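Side-chain contacts in 3,4-dihydroxy-2-butanone 4-phosphate synthase (Acinetobacter baumannii, PDB 6MNZ), which probably converts D-ribulose 5-phosphate to formate and 3,4-dihydroxy-2-butanone 4-phosphate, a step towards riboflavin: residues Leu320-Gln323 with Tyr324-Ile327; Asp194-His197 with Tyr198-Asn202; Arg62-Cys65 with Lys66-Leu70; Val10-Arg14 with Ala15-Val19. One frame throughout, in Å; residues are numbered along the deposited sequence.

Along the chain the contacts come in the order 4, 3, 2, 1. Contacts 4 and 3, with centres about 25 Å apart, belong to the six-stranded mixed sheet domain: helix 6-15 leads into strand 19-22, and helix 62-68 follows strand 57-60. Contact 2 lies on helix 192-202, which follows strand 188-191 at the edge of that sheet and precedes strand 206-215 of the seven-stranded one. Contact 1 opens helix 320-336, in the cyclohydrolase II-like part. Contacts 1 and 2 touch, their centres about 10 Å apart, so the two domains meet helix against helix. Both S321 and I196 lie beside A141, a predicted substrate-binding residue.

Contact 1. Residues Leu320-Gln323 with Tyr324-Ile327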
# COMPACT_ATOMS: atom_id res chain seq x y z
N LEU A 320 4.25 -18.10 12.38
CA LEU A 320 4.13 -19.47 11.88
C LEU A 320 3.08 -19.57 10.78
O LEU A 320 3.23 -20.37 9.85
CB LEU A 320 3.78 -20.41 13.02
CG LEU A 320 4.10 -21.90 12.85
CD1 LEU A 320 5.56 -22.11 12.47
CD2 LEU A 320 3.78 -22.64 14.14
N SER A 321 2.02 -18.77 10.87
CA SER A 321 1.07 -18.66 9.76
C SER A 321 1.79 -18.26 8.47
O SER A 321 1.61 -18.90 7.43
CB SER A 321 -0.02 -17.66 10.11
OG SER A 321 -0.82 -18.14 11.17
N HIS A 322 2.58 -17.19 8.53
CA HIS A 322 3.27 -16.72 7.34
C HIS A 322 4.27 -17.75 6.81
O HIS A 322 4.60 -17.72 5.62
CB HIS A 322 4.00 -15.41 7.64
CG HIS A 322 4.68 -14.81 6.45
ND1 HIS A 322 5.94 -15.20 6.04
CD2 HIS A 322 4.25 -13.91 5.53
CE1 HIS A 322 6.30 -14.48 4.99
NE2 HIS A 322 5.27 -13.72 4.64
N GLN A 323 4.73 -18.67 7.66
CA GLN A 323 5.62 -19.72 7.20
C GLN A 323 4.86 -20.79 6.41
O GLN A 323 5.23 -21.13 5.29
CB GLN A 323 6.35 -20.35 8.38
CG GLN A 323 7.36 -19.44 9.05
CD GLN A 323 8.08 -20.11 10.21
OE1 GLN A 323 7.87 -21.29 10.48
NE2 GLN A 323 8.96 -19.37 10.87
N TYR A 324 3.76 -21.29 6.98
CA TYR A 324 2.96 -22.30 6.30
C TYR A 324 2.31 -21.73 5.04
O TYR A 324 2.07 -22.47 4.08
CB TYR A 324 1.89 -22.86 7.23
CG TYR A 324 2.42 -23.53 8.48
CD1 TYR A 324 3.76 -23.88 8.59
CD2 TYR A 324 1.54 -23.97 9.46
CE1 TYR A 324 4.22 -24.55 9.70
CE2 TYR A 324 1.99 -24.68 10.55
CZ TYR A 324 3.34 -24.96 10.67
OH TYR A 324 3.79 -25.65 11.77
N GLN A 325 1.96 -20.45 5.06
CA GLN A 325 1.62 -19.76 3.82
C GLN A 325 2.76 -19.84 2.82
O GLN A 325 2.55 -20.21 1.65
CB GLN A 325 1.27 -18.30 4.12
CG GLN A 325 -0.05 -18.12 4.85
CD GLN A 325 -0.22 -16.72 5.41
OE1 GLN A 325 0.66 -15.87 5.27
NE2 GLN A 325 -1.40 -16.45 5.96
N THR A 326 3.98 -19.52 3.25
CA THR A 326 5.10 -19.48 2.32
C THR A 326 5.33 -20.84 1.69
O THR A 326 5.15 -21.02 0.48
CB THR A 326 6.37 -19.01 3.05
OG1 THR A 326 6.23 -17.63 3.42
CG2 THR A 326 7.61 -19.17 2.16
N ILE A 327 5.61 -21.85 2.52
CA ILE A 327 6.07 -23.13 2.00
C ILE A 327 4.92 -23.91 1.38
O ILE A 327 5.14 -24.69 0.45
CB ILE A 327 6.76 -23.94 3.11
CG1 ILE A 327 7.88 -24.80 2.52
CG2 ILE A 327 5.76 -24.80 3.87
CD1 ILE A 327 9.08 -24.00 2.01
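L320 lies over one face of the Y324 ring, one turn on in helix 320-336. Its CG makes a CH-pi contact, 4.2 Å from the ring centroid and 25° off the normal, while CD1 reaches toward CE1 and CD2 toward the hydroxyl. L320 O stands over the same face, nearer the rim, 3.5 Å from Y324 CG. That carbonyl also accepts the nearly straight bond from Y324 N, so one residue holds both the backbone and the ring of its partner. The tyrosine's first torsion (chi1 -60°) sets CG beside the backbone N and leans the ring back toward L320.

On another flank, H322 O takes two donors from T326: OG1 at 2.7 Å and N at 3.0 Å. The amide N lies well above the carbonyl plane, the hydroxyl closer to it. Q325 reaches back, extended, with its OE1 3.4 Å from H322 CA, while its NE2 bonds weakly to H139 O.

Outside the turn, D24 OD2 accepts S321 N in the first turn of the helix, where amides lack earlier carbonyls. T326 and I327 touch V252 of strand 248-253. The bond from T326 OG1 to H322 O thus satisfies the hydroxyl within its own helix and restrains the rotation of the threonine about chi1.

Contact 2. Residues Asp194-His197 with Tyr198-Asn202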
# COMPACT_ATOMS: atom_id res chain seq x y z
N ASP A 194 -2.50 -24.38 11.97
CA ASP A 194 -2.86 -25.75 11.65
C ASP A 194 -3.94 -25.81 10.58
O ASP A 194 -4.00 -26.78 9.81
CB ASP A 194 -3.33 -26.49 12.91
CG ASP A 194 -2.17 -26.93 13.78
OD1 ASP A 194 -1.11 -26.29 13.74
OD2 ASP A 194 -2.35 -27.89 14.56
N LEU A 195 -4.80 -24.80 10.50
CA LEU A 195 -5.77 -24.72 9.42
C LEU A 195 -5.13 -24.25 8.12
O LEU A 195 -5.52 -24.71 7.04
CB LEU A 195 -6.92 -23.79 9.81
CG LEU A 195 -8.13 -23.80 8.87
CD1 LEU A 195 -8.78 -25.17 8.83
CD2 LEU A 195 -9.13 -22.73 9.28
N ILE A 196 -4.20 -23.29 8.19
CA ILE A 196 -3.41 -22.93 7.02
C ILE A 196 -2.84 -24.18 6.37
O ILE A 196 -3.01 -24.43 5.17
CB ILE A 196 -2.29 -21.94 7.40
CG1 ILE A 196 -2.88 -20.59 7.77
CG2 ILE A 196 -1.32 -21.79 6.24
CD1 ILE A 196 -1.91 -19.63 8.40
N HIS A 197 -2.11 -24.97 7.16
CA HIS A 197 -1.41 -26.12 6.60
C HIS A 197 -2.38 -27.16 6.07
O HIS A 197 -2.14 -27.74 5.00
CB HIS A 197 -0.50 -26.74 7.66
CG HIS A 197 0.35 -27.86 7.16
ND1 HIS A 197 1.31 -27.68 6.19
CD2 HIS A 197 0.39 -29.17 7.50
CE1 HIS A 197 1.89 -28.85 5.94
NE2 HIS A 197 1.37 -29.75 6.74
N TYR A 198 -3.54 -27.31 6.70
CA TYR A 198 -4.56 -28.22 6.18
C TYR A 198 -5.00 -27.80 4.79
O TYR A 198 -5.01 -28.61 3.85
CB TYR A 198 -5.75 -28.28 7.14
CG TYR A 198 -6.83 -29.23 6.69
CD1 TYR A 198 -6.86 -30.54 7.13
CD2 TYR A 198 -7.87 -28.79 5.87
CE1 TYR A 198 -7.81 -31.43 6.68
CE2 TYR A 198 -8.83 -29.67 5.42
CZ TYR A 198 -8.79 -30.99 5.81
OH TYR A 198 -9.74 -31.87 5.35
N ARG A 199 -5.39 -26.53 4.64
CA ARG A 199 -5.84 -26.04 3.34
C ARG A 199 -4.77 -26.23 2.28
O ARG A 199 -5.07 -26.52 1.12
CB ARG A 199 -6.24 -24.57 3.44
CG ARG A 199 -7.49 -24.31 4.27
CD ARG A 199 -8.11 -22.96 3.93
NE ARG A 199 -8.48 -22.87 2.52
CZ ARG A 199 -8.99 -21.78 1.94
NH1 ARG A 199 -9.15 -20.67 2.65
NH2 ARG A 199 -9.20 -21.77 0.63
N MET A 200 -3.51 -25.99 2.64
CA MET A 200 -2.42 -26.16 1.68
C MET A 200 -2.20 -27.62 1.31
O MET A 200 -1.68 -27.89 0.23
CB MET A 200 -1.13 -25.57 2.25
CG MET A 200 -1.17 -24.07 2.48
SD MET A 200 -1.50 -23.12 0.98
CE MET A 200 -0.57 -21.62 1.31
N THR A 201 -2.64 -28.55 2.15
CA THR A 201 -2.38 -29.97 1.90
C THR A 201 -3.52 -30.66 1.17
O THR A 201 -3.31 -31.71 0.56
CB THR A 201 -2.11 -30.70 3.22
OG1 THR A 201 -3.28 -30.64 4.05
CG2 THR A 201 -0.93 -30.09 3.95
N ASN A 202 -4.75 -30.14 1.30
CA ASN A 202 -5.94 -30.82 0.79
C ASN A 202 -6.68 -29.98 -0.24
O ASN A 202 -7.84 -30.29 -0.56
CB ASN A 202 -6.87 -31.19 1.95
CG ASN A 202 -6.20 -32.10 2.96
OD1 ASN A 202 -5.78 -31.66 4.03
ND2 ASN A 202 -6.18 -33.39 2.66
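The methyl of T201 sits over the centre of the H197 ring, a CH-pi contact with CG2 3.7 Å from the ring centroid and 13° off the ring normal, although the exact position of this methyl is uncertain, because it is modelled too close to H197 O. The two side chains cross at about a right angle. A trans first torsion in H197 (chi1 -175°) sends the imidazole outward, where the T201 methyl, one turn on, meets one face; beyond the pair, H197 also touches S355.

Apolar contact on a neighbouring flank is looser: I196 CG2 and M200 CG are 4.4 Å apart. M200 bends at chi2 and carries its far end to V329 and Q332 of helix 320-336. On a different flank L195 packs on L150 and L153 of helix 143-153, while Y198 touches V6 and E7 of helix 6-15.

Helix 192-202 follows the edge strand 188-191 of the synthase sheet and precedes the first strand of the second domain, and it is wedged between helices of both.

Backbone hydrogen bonds of the i to i+4 kind run along it. R199 N to L195 O is nearly straight, at 3.0 Å, and M200 N to I196 O has the same length; Y198 N to D194 O stretches to 3.2 Å.

Charge is handled by R199, whose guanidinium faces away from the turn: NH1 forms a salt bridge with D149 of helix 143-153, and NE another with E203, next along the chain after N202.

Contact 3. Residues Arg62-Cys65 with Lys66-Leu70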
# COMPACT_ATOMS: atom_id res chain seq x y z
N ARG A 62 -16.90 -11.50 1.66
CA ARG A 62 -17.12 -10.27 0.91
C ARG A 62 -18.32 -10.40 -0.02
O ARG A 62 -19.14 -9.47 -0.11
CB ARG A 62 -15.86 -9.92 0.11
CG ARG A 62 -14.70 -9.49 0.98
CD ARG A 62 -13.48 -9.10 0.14
NE ARG A 62 -13.79 -8.04 -0.82
CZ ARG A 62 -12.87 -7.30 -1.43
NH1 ARG A 62 -11.59 -7.41 -1.10
NH2 ARG A 62 -13.24 -6.38 -2.31
N GLU A 63 -18.49 -11.56 -0.65
CA GLU A 63 -19.71 -11.82 -1.40
C GLU A 63 -20.93 -11.61 -0.52
O GLU A 63 -21.85 -10.86 -0.88
CB GLU A 63 -19.69 -13.24 -1.96
CG GLU A 63 -18.53 -13.53 -2.90
CD GLU A 63 -17.28 -13.98 -2.17
OE1 GLU A 63 -16.51 -13.10 -1.74
OE2 GLU A 63 -17.23 -15.17 -1.78
N ARG A 64 -20.93 -12.20 0.67
CA ARG A 64 -22.07 -12.07 1.56
C ARG A 64 -22.27 -10.63 2.00
O ARG A 64 -23.40 -10.22 2.29
CB ARG A 64 -21.88 -12.99 2.77
CG ARG A 64 -22.88 -12.78 3.89
CD ARG A 64 -24.29 -13.16 3.49
NE ARG A 64 -24.43 -14.59 3.22
CZ ARG A 64 -25.58 -15.17 2.89
NH1 ARG A 64 -26.71 -14.47 2.89
NH2 ARG A 64 -25.58 -16.42 2.45
N CYS A 65 -21.18 -9.87 2.17
CA CYS A 65 -21.29 -8.47 2.54
C CYS A 65 -21.88 -7.64 1.40
O CYS A 65 -22.80 -6.84 1.62
CB CYS A 65 -19.92 -7.92 2.95
SG CYS A 65 -19.39 -8.41 4.61
N LYS A 66 -21.42 -7.88 0.17
CA LYS A 66 -21.97 -7.17 -0.98
C LYS A 66 -23.44 -7.51 -1.18
O LYS A 66 -24.28 -6.61 -1.34
CB LYS A 66 -21.16 -7.51 -2.24
CG LYS A 66 -21.07 -6.37 -3.25
CD LYS A 66 -20.12 -5.28 -2.79
CE LYS A 66 -20.22 -4.04 -3.68
NZ LYS A 66 -19.44 -2.89 -3.14
N GLN A 67 -23.79 -8.79 -1.07
CA GLN A 67 -25.20 -9.18 -1.06
C GLN A 67 -25.98 -8.42 0.00
O GLN A 67 -27.13 -8.02 -0.23
CB GLN A 67 -25.32 -10.69 -0.85
CG GLN A 67 -26.74 -11.19 -0.62
CD GLN A 67 -26.83 -12.70 -0.63
OE1 GLN A 67 -26.05 -13.38 -1.30
NE2 GLN A 67 -27.76 -13.25 0.15
N LEU A 68 -25.36 -8.17 1.15
CA LEU A 68 -26.01 -7.42 2.22
C LEU A 68 -25.87 -5.91 2.07
O LEU A 68 -26.44 -5.17 2.88
CB LEU A 68 -25.44 -7.84 3.58
CG LEU A 68 -25.82 -9.23 4.08
CD1 LEU A 68 -24.95 -9.61 5.27
CD2 LEU A 68 -27.29 -9.30 4.46
N ASN A 69 -25.15 -5.44 1.06
CA ASN A 69 -24.89 -4.01 0.88
C ASN A 69 -24.28 -3.41 2.14
O ASN A 69 -24.78 -2.44 2.71
CB ASN A 69 -26.17 -3.27 0.49
CG ASN A 69 -25.92 -1.82 0.13
OD1 ASN A 69 -24.78 -1.42 -0.11
ND2 ASN A 69 -26.99 -1.04 0.04
N LEU A 70 -23.27 -4.10 2.67
CA LEU A 70 -22.80 -3.90 4.04
C LEU A 70 -21.30 -3.63 4.03
O LEU A 70 -20.50 -4.57 3.92
CB LEU A 70 -23.13 -5.11 4.90
CG LEU A 70 -22.76 -5.03 6.38
CD1 LEU A 70 -23.48 -3.86 7.04
CD2 LEU A 70 -23.08 -6.34 7.07
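Helical bonds K66 N to R62 O and Q67 N to E63 O, both 2.8 Å and nearly straight, give way at the C-terminal end to a Schellman motif, in which L70 N bonds to C65 O and N69 N to K66 O while N69 takes a positive phi of 54°. L68 N also returns to R64 O, at 3.1 Å and well above the carbonyl plane.

Among the side chains, R64 and Q67 run side by side in the same direction. The amide carbon CD of Q67 lies over one face of the R64 guanidinium, 3.9 Å from NH1, with the two planes 51° apart. Q67 NE2 and R64 NH1 approach to 3.2 Å as two donors, so no bond joins them. Each instead serves a carbonyl of the chain after helix 101-112: NH1 that of A113, NE2 that of A116. R64 NH2 makes a salt bridge with E157. The arginine's bend at chi2 (66°) brings its CD to 4.0 Å from L68 CD1, so its aliphatic part packs on the leucine, and a second bend at chi3 turns the guanidinium to its acceptors.

C65 touches L60, L87 and M131, and its CB is 3.5 Å from L70 O, where the chain turns away. L68 shares L60 of strand 57-60 with it, and L70 shares L87.

The two donor groups lie side by side because separate acceptors hold each: carbonyls and a carboxylate gather round R64 and Q67, which would offset the arginine's charge in its buried setting.

Contact 4. Residues Val10-Arg14 with Ala15-Val19; sequences VADIR and AGKMV
A11 O receives A15 N at 2.9 Å, an i to i+4 bond in helix 6-15. D12 follows, and its carbonyl takes K17 N at 3.0 Å, five residues on. Its side chain has CG anti to the carbonyl carbon (chi1 -85°), which sets the carboxylate beside the K17 methylenes. CB lies 3.7 Å from V19 CG1, and CG faces the methylene CD of K17. The charges of D12 and K17 stay beyond salt-bridge range, OD2 and NZ being 4.2 Å apart; K188 is a weak, long partner of OD1. A water 2.6 Å from OD1 and 2.8 Å from M18 O can bridge the two, but both bonds need not hold at once.

I13 O takes G16 N, which stands far out of the carbonyl plane. This bond and the one to D12 O are the two of a Schellman motif, with G16 at a phi of 88°, where a side chain would press on the preceding carbonyl. I13 CD1 meets V19 CG2 at 3.7 Å, the side chains crossing at about a right angle, and both touch L150 of helix 143-153. R14 turns outward, and its NH2 bonds to A154 O.

After the turn the chain enters strand 19-22 of the synthase sheet. D12 therefore serves twice, its carbonyl closing the helix and its CB lying against V19, while its carboxylate stands among water and two lysines that would tend to stabilise its negative charge.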
# COMPACT_ATOMS: atom_id res chain seq x y z
N VAL A 10 -13.39 -29.23 11.85
CA VAL A 10 -14.38 -29.08 10.79
C VAL A 10 -15.64 -29.87 11.10
O VAL A 10 -16.75 -29.44 10.80
CB VAL A 10 -13.77 -29.50 9.43
CG1 VAL A 10 -14.80 -29.36 8.32
CG2 VAL A 10 -12.54 -28.67 9.11
N ALA A 11 -15.49 -31.04 11.74
CA ALA A 11 -16.63 -31.91 11.95
C ALA A 11 -17.56 -31.37 13.03
O ALA A 11 -18.78 -31.48 12.92
CB ALA A 11 -16.15 -33.32 12.31
N ASP A 12 -16.99 -30.78 14.08
CA ASP A 12 -17.81 -30.18 15.13
C ASP A 12 -18.57 -28.97 14.61
O ASP A 12 -19.75 -28.79 14.92
CB ASP A 12 -16.94 -29.81 16.32
CG ASP A 12 -16.72 -30.97 17.27
OD1 ASP A 12 -16.38 -30.72 18.44
OD2 ASP A 12 -17.02 -32.12 16.88
N ILE A 13 -17.94 -28.19 13.73
CA ILE A 13 -18.63 -27.06 13.12
C ILE A 13 -19.81 -27.57 12.28
O ILE A 13 -20.93 -27.06 12.40
CB ILE A 13 -17.65 -26.23 12.27
CG1 ILE A 13 -16.65 -25.50 13.17
CG2 ILE A 13 -18.40 -25.24 11.39
CD1 ILE A 13 -17.26 -24.37 14.00
N ARG A 14 -19.59 -28.64 11.53
CA ARG A 14 -20.70 -29.29 10.83
C ARG A 14 -21.79 -29.71 11.80
O ARG A 14 -22.98 -29.63 11.48
CB ARG A 14 -20.18 -30.49 10.04
CG ARG A 14 -21.23 -31.53 9.69
CD ARG A 14 -20.81 -32.35 8.48
NE ARG A 14 -21.03 -31.62 7.23
CZ ARG A 14 -22.15 -31.66 6.52
NH1 ARG A 14 -23.13 -32.48 6.87
NH2 ARG A 14 -22.29 -30.89 5.45
N ALA A 15 -21.41 -30.24 12.96
CA ALA A 15 -22.38 -30.69 13.95
C ALA A 15 -23.08 -29.54 14.67
O ALA A 15 -24.04 -29.80 15.41
CB ALA A 15 -21.70 -31.60 14.97
N GLY A 16 -22.62 -28.31 14.52
CA GLY A 16 -23.22 -27.18 15.20
C GLY A 16 -22.68 -26.88 16.58
O GLY A 16 -23.29 -26.10 17.31
N LYS A 17 -21.59 -27.54 16.99
CA LYS A 17 -20.96 -27.25 18.26
C LYS A 17 -19.98 -26.09 18.10
O LYS A 17 -19.77 -25.56 17.01
CB LYS A 17 -20.25 -28.49 18.80
CG LYS A 17 -21.14 -29.72 18.95
CD LYS A 17 -20.32 -30.99 18.87
CE LYS A 17 -21.19 -32.23 18.99
NZ LYS A 17 -20.36 -33.47 19.01
N MET A 18 -19.36 -25.70 19.21
CA MET A 18 -18.32 -24.69 19.18
C MET A 18 -16.94 -25.33 19.09
O MET A 18 -16.75 -26.51 19.41
CB MET A 18 -18.39 -23.80 20.42
CG MET A 18 -19.73 -23.13 20.63
SD MET A 18 -19.69 -21.89 21.93
CE MET A 18 -21.39 -21.32 21.90
N VAL A 19 -15.96 -24.53 18.68
CA VAL A 19 -14.56 -24.93 18.68
C VAL A 19 -13.73 -23.70 18.99
O VAL A 19 -14.14 -22.57 18.71
CB VAL A 19 -14.13 -25.57 17.34
CG1 VAL A 19 -14.92 -26.85 17.08
CG2 VAL A 19 -14.32 -24.58 16.20
O HOH W 1 -15.55 -28.93 20.10